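Side-chain contacts in phosphoribosylaminoimidazole carboxylase (Bombyx mori, PDB 4JA0), which is a bifunctional enzyme of purine biosynthesis, probably carboxylating aminoimidazole ribonucleotide and then joining the product to aspartate to form SAICAR: residues Lys287-Glu291 and Leu292-Val296; Arg299-Ala303 and His304-Glu308. All coordinates share one frame; numbering follows the deposited sequence.

Overall arrangement
Both contacts are local turns in the AIR carboxylase part of the chain, strung along it in series: contact 1 leads from helix 279-291 into strand 296-300, and contact 2 leads from that strand into helix 307-317. Their centres lie about 24 Å apart. Contact 1 is partly buried: Ala-288 and its two leucines pack on helices 380-391 and 396-420 of the same chain, while the charged side chains stay exposed, and no other subunit of the assembly touches it. Contact 2 is buried between two neighbouring subunits. Contact 1 combines backbone capping bonds, apolar packing and one arginine bond; contact 2 relies instead on the hydroxyls of a serine and a threonine bonded to backbone groups.

Contact 1: Lys287-Glu291 and Leu292-Val296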
ATOM      1  N   LYS A 287     -30.365  11.563  -7.516  1.00  5.24           N
ATOM      2  CA  LYS A 287     -30.653  12.110  -8.831  1.00  4.51           C
ATOM      3  C   LYS A 287     -30.636  10.986  -9.825  1.00  7.77           C
ATOM      4  O   LYS A 287     -31.538  10.861 -10.631  1.00 10.71           O
ATOM      5  CB  LYS A 287     -29.613  13.156  -9.200  1.00  2.53           C
ATOM      6  CG  LYS A 287     -29.749  13.796 -10.547  1.00  4.57           C
ATOM      7  CD  LYS A 287     -31.056  14.497 -10.703  1.00 34.61           C
ATOM      8  CE  LYS A 287     -31.069  15.128 -12.057  1.00 43.20           C
ATOM      9  NZ  LYS A 287     -29.782  15.878 -12.207  1.00 37.88           N
ATOM     10  N   ALA A 288     -29.628  10.132  -9.722  1.00  6.69           N
ATOM     11  CA  ALA A 288     -29.480   9.025 -10.645  1.00  4.85           C
ATOM     12  C   ALA A 288     -30.632   8.020 -10.554  1.00  6.37           C
ATOM     13  O   ALA A 288     -31.117   7.524 -11.569  1.00  7.25           O
ATOM     14  CB  ALA A 288     -28.158   8.336 -10.403  1.00  1.29           C
ATOM     15  N   ALA A 289     -31.050   7.710  -9.336  1.00  7.56           N
ATOM     16  CA  ALA A 289     -32.051   6.686  -9.114  1.00  4.48           C
ATOM     17  C   ALA A 289     -33.414   7.174  -9.534  1.00  8.82           C
ATOM     18  O   ALA A 289     -34.215   6.420 -10.103  1.00  4.49           O
ATOM     19  CB  ALA A 289     -32.065   6.283  -7.661  1.00  5.88           C
ATOM     20  N   ARG A 290     -33.677   8.449  -9.272  1.00 10.53           N
ATOM     21  CA  ARG A 290     -34.968   9.027  -9.640  1.00 11.79           C
ATOM     22  C   ARG A 290     -35.162   9.066 -11.150  1.00  7.67           C
ATOM     23  O   ARG A 290     -36.267   8.846 -11.638  1.00 20.59           O
ATOM     24  CB  ARG A 290     -35.125  10.415  -9.011  1.00  6.26           C
ATOM     25  CG  ARG A 290     -35.430  10.322  -7.525  1.00  7.19           C
ATOM     26  CD  ARG A 290     -35.269  11.614  -6.774  1.00  3.60           C
ATOM     27  NE  ARG A 290     -35.597  11.402  -5.364  1.00 10.30           N
ATOM     28  CZ  ARG A 290     -35.133  12.154  -4.367  1.00 23.93           C
ATOM     29  NH1 ARG A 290     -34.316  13.173  -4.627  1.00  8.32           N
ATOM     30  NH2 ARG A 290     -35.482  11.891  -3.107  1.00  5.75           N
ATOM     31  N   GLU A 291     -34.078   9.303 -11.881  1.00 11.79           N
ATOM     32  CA  GLU A 291     -34.093   9.257 -13.338  1.00 10.98           C
ATOM     33  C   GLU A 291     -34.257   7.835 -13.880  1.00 14.80           C
ATOM     34  O   GLU A 291     -34.741   7.630 -14.999  1.00 12.40           O
ATOM     35  CB  GLU A 291     -32.829   9.899 -13.896  1.00  7.79           C
ATOM     36  CG  GLU A 291     -32.864  11.414 -13.820  1.00 26.78           C
ATOM     37  CD  GLU A 291     -31.558  12.057 -14.257  1.00 79.51           C
ATOM     38  OE1 GLU A 291     -30.529  11.346 -14.373  1.00 51.10           O
ATOM     39  OE2 GLU A 291     -31.572  13.281 -14.509  1.00 84.58           O
ATOM     40  N   LEU A 292     -33.858   6.849 -13.088  1.00  7.36           N
ATOM     41  CA  LEU A 292     -34.127   5.465 -13.449  1.00  6.16           C
ATOM     42  C   LEU A 292     -35.533   5.087 -12.999  1.00 10.75           C
ATOM     43  O   LEU A 292     -35.986   3.974 -13.252  1.00 15.09           O
ATOM     44  CB  LEU A 292     -33.105   4.529 -12.816  1.00  6.87           C
ATOM     45  CG  LEU A 292     -31.714   4.645 -13.412  1.00  7.74           C
ATOM     46  CD1 LEU A 292     -30.686   4.045 -12.469  1.00  6.43           C
ATOM     47  CD2 LEU A 292     -31.695   3.937 -14.758  1.00  3.33           C
ATOM     48  N   GLY A 293     -36.205   6.010 -12.311  1.00 16.71           N
ATOM     49  CA  GLY A 293     -37.582   5.800 -11.905  1.00 13.99           C
ATOM     50  C   GLY A 293     -37.773   5.259 -10.499  1.00  9.00           C
ATOM     51  O   GLY A 293     -38.764   4.594 -10.233  1.00 22.44           O
ATOM     52  N   LEU A 294     -36.817   5.498  -9.614  1.00  9.29           N
ATOM     53  CA  LEU A 294     -36.906   4.981  -8.248  1.00 13.08           C
ATOM     54  C   LEU A 294     -37.447   6.012  -7.247  1.00 10.87           C
ATOM     55  O   LEU A 294     -37.315   7.222  -7.460  1.00 11.14           O
ATOM     56  CB  LEU A 294     -35.538   4.462  -7.793  1.00  4.90           C
ATOM     57  CG  LEU A 294     -34.916   3.344  -8.633  1.00  7.35           C
ATOM     58  CD1 LEU A 294     -33.557   2.961  -8.071  1.00  6.69           C
ATOM     59  CD2 LEU A 294     -35.822   2.118  -8.669  1.00  4.68           C
ATOM     60  N   ASP A 295     -38.063   5.526  -6.169  1.00  5.15           N
ATOM     61  CA  ASP A 295     -38.492   6.391  -5.082  1.00  8.02           C
ATOM     62  C   ASP A 295     -37.439   6.341  -3.998  1.00  7.14           C
ATOM     63  O   ASP A 295     -37.200   5.292  -3.380  1.00  6.37           O
ATOM     64  CB  ASP A 295     -39.827   5.937  -4.501  1.00 15.79           C
ATOM     65  CG  ASP A 295     -40.847   5.707  -5.554  1.00 32.92           C
ATOM     66  OD1 ASP A 295     -40.650   6.227  -6.672  1.00 44.37           O
ATOM     67  OD2 ASP A 295     -41.833   4.999  -5.271  1.00 87.08           O
ATOM     68  N   VAL A 296     -36.839   7.493  -3.749  1.00  4.10           N
ATOM     69  CA  VAL A 296     -35.668   7.584  -2.922  1.00  3.28           C
ATOM     70  C   VAL A 296     -35.907   8.480  -1.728  1.00  3.13           C
ATOM     71  O   VAL A 296     -36.346   9.618  -1.883  1.00  2.05           O
ATOM     72  CB  VAL A 296     -34.516   8.164  -3.736  1.00  3.55           C
ATOM     73  CG1 VAL A 296     -33.192   8.092  -2.951  1.00  1.27           C
ATOM     74  CG2 VAL A 296     -34.432   7.437  -5.028  1.00  2.37           C
TER
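A Schellman motif at Gly-293 closes helix 279-291, tying Ala-289 to Leu-294 and Arg-290 to Gly-293. The bond that spans five residues runs from Leu-294 N to Ala-289 O at 2.8 Å; the one that spans three, from Gly-293 N to Arg-290 O, is weak. Positive phi (95°) at Gly-293 would jam a CB against the preceding carbonyl oxygen, which is why glycine suits this position. The apolar pair expected of the motif is present, with Leu-294 CD1 resting on Ala-289 CB at 3.7 Å. Val-296 CG2 reaches the same methyl, also at 3.7 Å. Leu-292 turns into the core, onto helix 380-391 and Leu-402, and Leu-294 meets Val-269 and Val-398.

Arg-290 spans the turn on the outside. Its CG passes Leu-294 O at 3.6 Å, and from there the chain runs extended to NE, which lies 3.8 Å from Val-296 CB. One branch does the polar work: NH2 donates to Val-296 O at 2.7 Å, arriving 38° out of the carbonyl plane, while Val-296 CG1 lies over one face of the guanidinium. The aliphatic stem and the charged end thus both follow the chain as it leaves the helix. This is the helix-to-strand return of a beta-alpha-beta crossover, which carries the chain from strand 267-273 to its parallel neighbour 296-300.

Contact 2: Arg299-Ala303 and His304-Glu308; sequences RVTSA and HKATE
The hydroxyl of Ser-302 bonds to backbone N-H groups of His-304 and Lys-305, an arrangement consistent with an ST turn, in the loop between strand 296-300 and helix 307-317 of the parallel-sheet domain. Starting at CB, this serine packs against Lys-305 CB at 3.7 Å. One bond further out, OG lies anti to the serine's own backbone N (chi1 -168°), a setting that aims it at the amides just ahead. It accepts a nearly straight bond from Lys-305 N at 3.1 Å, and a weak one from His-304 N at 3.4 Å, the contact that would make this an ST turn. The same oxygen also sits at the edge of the His-304 ring, near its plane. Ser-302 O takes a weak bond from Ala-306 N, and the hydroxyl of Thr-310 is hydrogen-bonded with Ser-302 O, Ala-306 O and Thr-301 OG1.

Neighbouring subunits bury the loop: Leu-413 of the second subunit packs on Ser-302 and Ala-306, and Pro-369 of the third on His-304. Ala-306 is the N-cap of helix 307-317. With OG1 of Thr-307 beside its own backbone N and anti to the carbonyl carbon (chi1 -54°), the hydroxyl faces back and donates to Ala-303 O at 2.7 Å; it also bonds to Asn-343 ND2 of the third subunit. A valine in place of Thr-307 would probably leave both partners without this hydroxyl, weakening the tie between loop, helix and interface. Thr-307 OG1 approaches Ala-303 O from 53° above the carbonyl plane.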
ATOM      1  N   ARG A 299     -31.853   9.814   4.344  1.00  1.06           N
ATOM      2  CA  ARG A 299     -31.943   9.907   5.790  1.00  5.89           C
ATOM      3  C   ARG A 299     -30.568  10.094   6.427  1.00  2.41           C
ATOM      4  O   ARG A 299     -29.569   9.613   5.916  1.00  4.10           O
ATOM      5  CB  ARG A 299     -32.641   8.672   6.374  1.00  8.47           C
ATOM      6  CG  ARG A 299     -33.942   8.315   5.708  1.00  5.07           C
ATOM      7  CD  ARG A 299     -34.965   9.401   5.921  1.00  4.20           C
ATOM      8  NE  ARG A 299     -35.083   9.708   7.334  1.00  5.07           N
ATOM      9  CZ  ARG A 299     -35.968   9.134   8.146  1.00  8.12           C
ATOM     10  NH1 ARG A 299     -36.811   8.221   7.674  1.00  1.46           N
ATOM     11  NH2 ARG A 299     -35.996   9.464   9.433  1.00  9.60           N
ATOM     12  N   VAL A 300     -30.526  10.798   7.546  1.00  2.89           N
ATOM     13  CA  VAL A 300     -29.286  10.984   8.261  1.00  2.57           C
ATOM     14  C   VAL A 300     -29.375  10.229   9.583  1.00  1.01           C
ATOM     15  O   VAL A 300     -30.306  10.432  10.340  1.00  4.22           O
ATOM     16  CB  VAL A 300     -29.004  12.490   8.513  1.00  4.19           C
ATOM     17  CG1 VAL A 300     -27.698  12.691   9.304  1.00  2.33           C
ATOM     18  CG2 VAL A 300     -28.937  13.238   7.198  1.00  1.97           C
ATOM     19  N   THR A 301     -28.417   9.341   9.827  1.00  2.02           N
ATOM     20  CA  THR A 301     -28.285   8.611  11.085  1.00  4.40           C
ATOM     21  C   THR A 301     -26.924   7.937  11.188  1.00  5.36           C
ATOM     22  O   THR A 301     -26.353   7.489  10.188  1.00  5.19           O
ATOM     23  CB  THR A 301     -29.391   7.554  11.304  1.00  7.65           C
ATOM     24  OG1 THR A 301     -29.291   7.027  12.640  1.00 14.50           O
ATOM     25  CG2 THR A 301     -29.278   6.417  10.281  1.00  6.54           C
ATOM     26  N   SER A 302     -26.437   7.833  12.418  1.00  3.99           N
ATOM     27  CA  SER A 302     -25.129   7.279  12.714  1.00  3.07           C
ATOM     28  C   SER A 302     -25.273   5.896  13.338  1.00  2.66           C
ATOM     29  O   SER A 302     -26.164   5.667  14.141  1.00  4.93           O
ATOM     30  CB  SER A 302     -24.405   8.228  13.683  1.00  4.79           C
ATOM     31  OG  SER A 302     -23.027   7.938  13.845  1.00 12.09           O
ATOM     32  N   ALA A 303     -24.425   4.951  12.959  1.00  2.98           N
ATOM     33  CA  ALA A 303     -24.445   3.663  13.651  1.00  2.74           C
ATOM     34  C   ALA A 303     -23.554   3.682  14.920  1.00  9.54           C
ATOM     35  O   ALA A 303     -23.558   2.724  15.712  1.00  6.04           O
ATOM     36  CB  ALA A 303     -24.016   2.555  12.714  1.00  2.77           C
ATOM     37  N   HIS A 304     -22.800   4.771  15.102  1.00  6.83           N
ATOM     38  CA  HIS A 304     -21.932   4.928  16.258  1.00  5.51           C
ATOM     39  C   HIS A 304     -22.513   5.919  17.275  1.00  6.40           C
ATOM     40  O   HIS A 304     -22.561   5.649  18.471  1.00  2.31           O
ATOM     41  CB  HIS A 304     -20.575   5.439  15.820  1.00  3.84           C
ATOM     42  CG  HIS A 304     -19.957   4.654  14.708  1.00 13.90           C
ATOM     43  ND1 HIS A 304     -19.323   3.445  14.918  1.00 20.58           N
ATOM     44  CD2 HIS A 304     -19.805   4.937  13.393  1.00  8.32           C
ATOM     45  CE1 HIS A 304     -18.832   3.003  13.771  1.00  9.47           C
ATOM     46  NE2 HIS A 304     -19.105   3.893  12.833  1.00  9.80           N
ATOM     47  N   LYS A 305     -22.960   7.064  16.780  1.00  5.71           N
ATOM     48  CA  LYS A 305     -23.430   8.136  17.633  1.00  2.69           C
ATOM     49  C   LYS A 305     -24.909   8.013  17.978  1.00  7.56           C
ATOM     50  O   LYS A 305     -25.391   8.647  18.928  1.00 17.93           O
ATOM     51  CB  LYS A 305     -23.187   9.481  16.971  1.00  5.32           C
ATOM     52  CG  LYS A 305     -21.748   9.748  16.597  1.00  4.84           C
ATOM     53  CD  LYS A 305     -21.672  11.188  16.138  1.00  9.83           C
ATOM     54  CE  LYS A 305     -20.422  11.471  15.377  1.00 11.96           C
ATOM     55  NZ  LYS A 305     -20.372  12.910  15.032  1.00 16.04           N
ATOM     56  N   ALA A 306     -25.640   7.227  17.197  1.00  5.52           N
ATOM     57  CA  ALA A 306     -27.050   7.003  17.495  1.00  4.66           C
ATOM     58  C   ALA A 306     -27.479   5.587  17.138  1.00  5.04           C
ATOM     59  O   ALA A 306     -28.370   5.387  16.314  1.00  6.10           O
ATOM     60  CB  ALA A 306     -27.894   8.007  16.767  1.00  9.68           C
ATOM     61  N   THR A 307     -26.840   4.609  17.767  1.00  4.46           N
ATOM     62  CA  THR A 307     -27.023   3.203  17.420  1.00  4.61           C
ATOM     63  C   THR A 307     -28.501   2.753  17.516  1.00  4.38           C
ATOM     64  O   THR A 307     -29.042   2.142  16.591  1.00  4.42           O
ATOM     65  CB  THR A 307     -26.113   2.312  18.297  1.00  3.27           C
ATOM     66  OG1 THR A 307     -24.766   2.761  18.182  1.00  4.42           O
ATOM     67  CG2 THR A 307     -26.182   0.872  17.853  1.00  6.17           C
ATOM     68  N   GLU A 308     -29.155   3.075  18.626  1.00  5.24           N
ATOM     69  CA  GLU A 308     -30.532   2.659  18.849  1.00  3.68           C
ATOM     70  C   GLU A 308     -31.514   3.264  17.826  1.00  3.34           C
ATOM     71  O   GLU A 308     -32.347   2.537  17.261  1.00  1.94           O
ATOM     72  CB  GLU A 308     -30.951   3.015  20.283  1.00  2.17           C
ATOM     73  CG  GLU A 308     -31.241   4.537  20.551  1.00 64.06           C
ATOM     74  CD  GLU A 308     -30.116   5.531  20.132  1.00 57.56           C
ATOM     75  OE1 GLU A 308     -28.906   5.184  20.146  1.00 25.29           O
ATOM     76  OE2 GLU A 308     -30.462   6.689  19.783  1.00 20.68           O
TER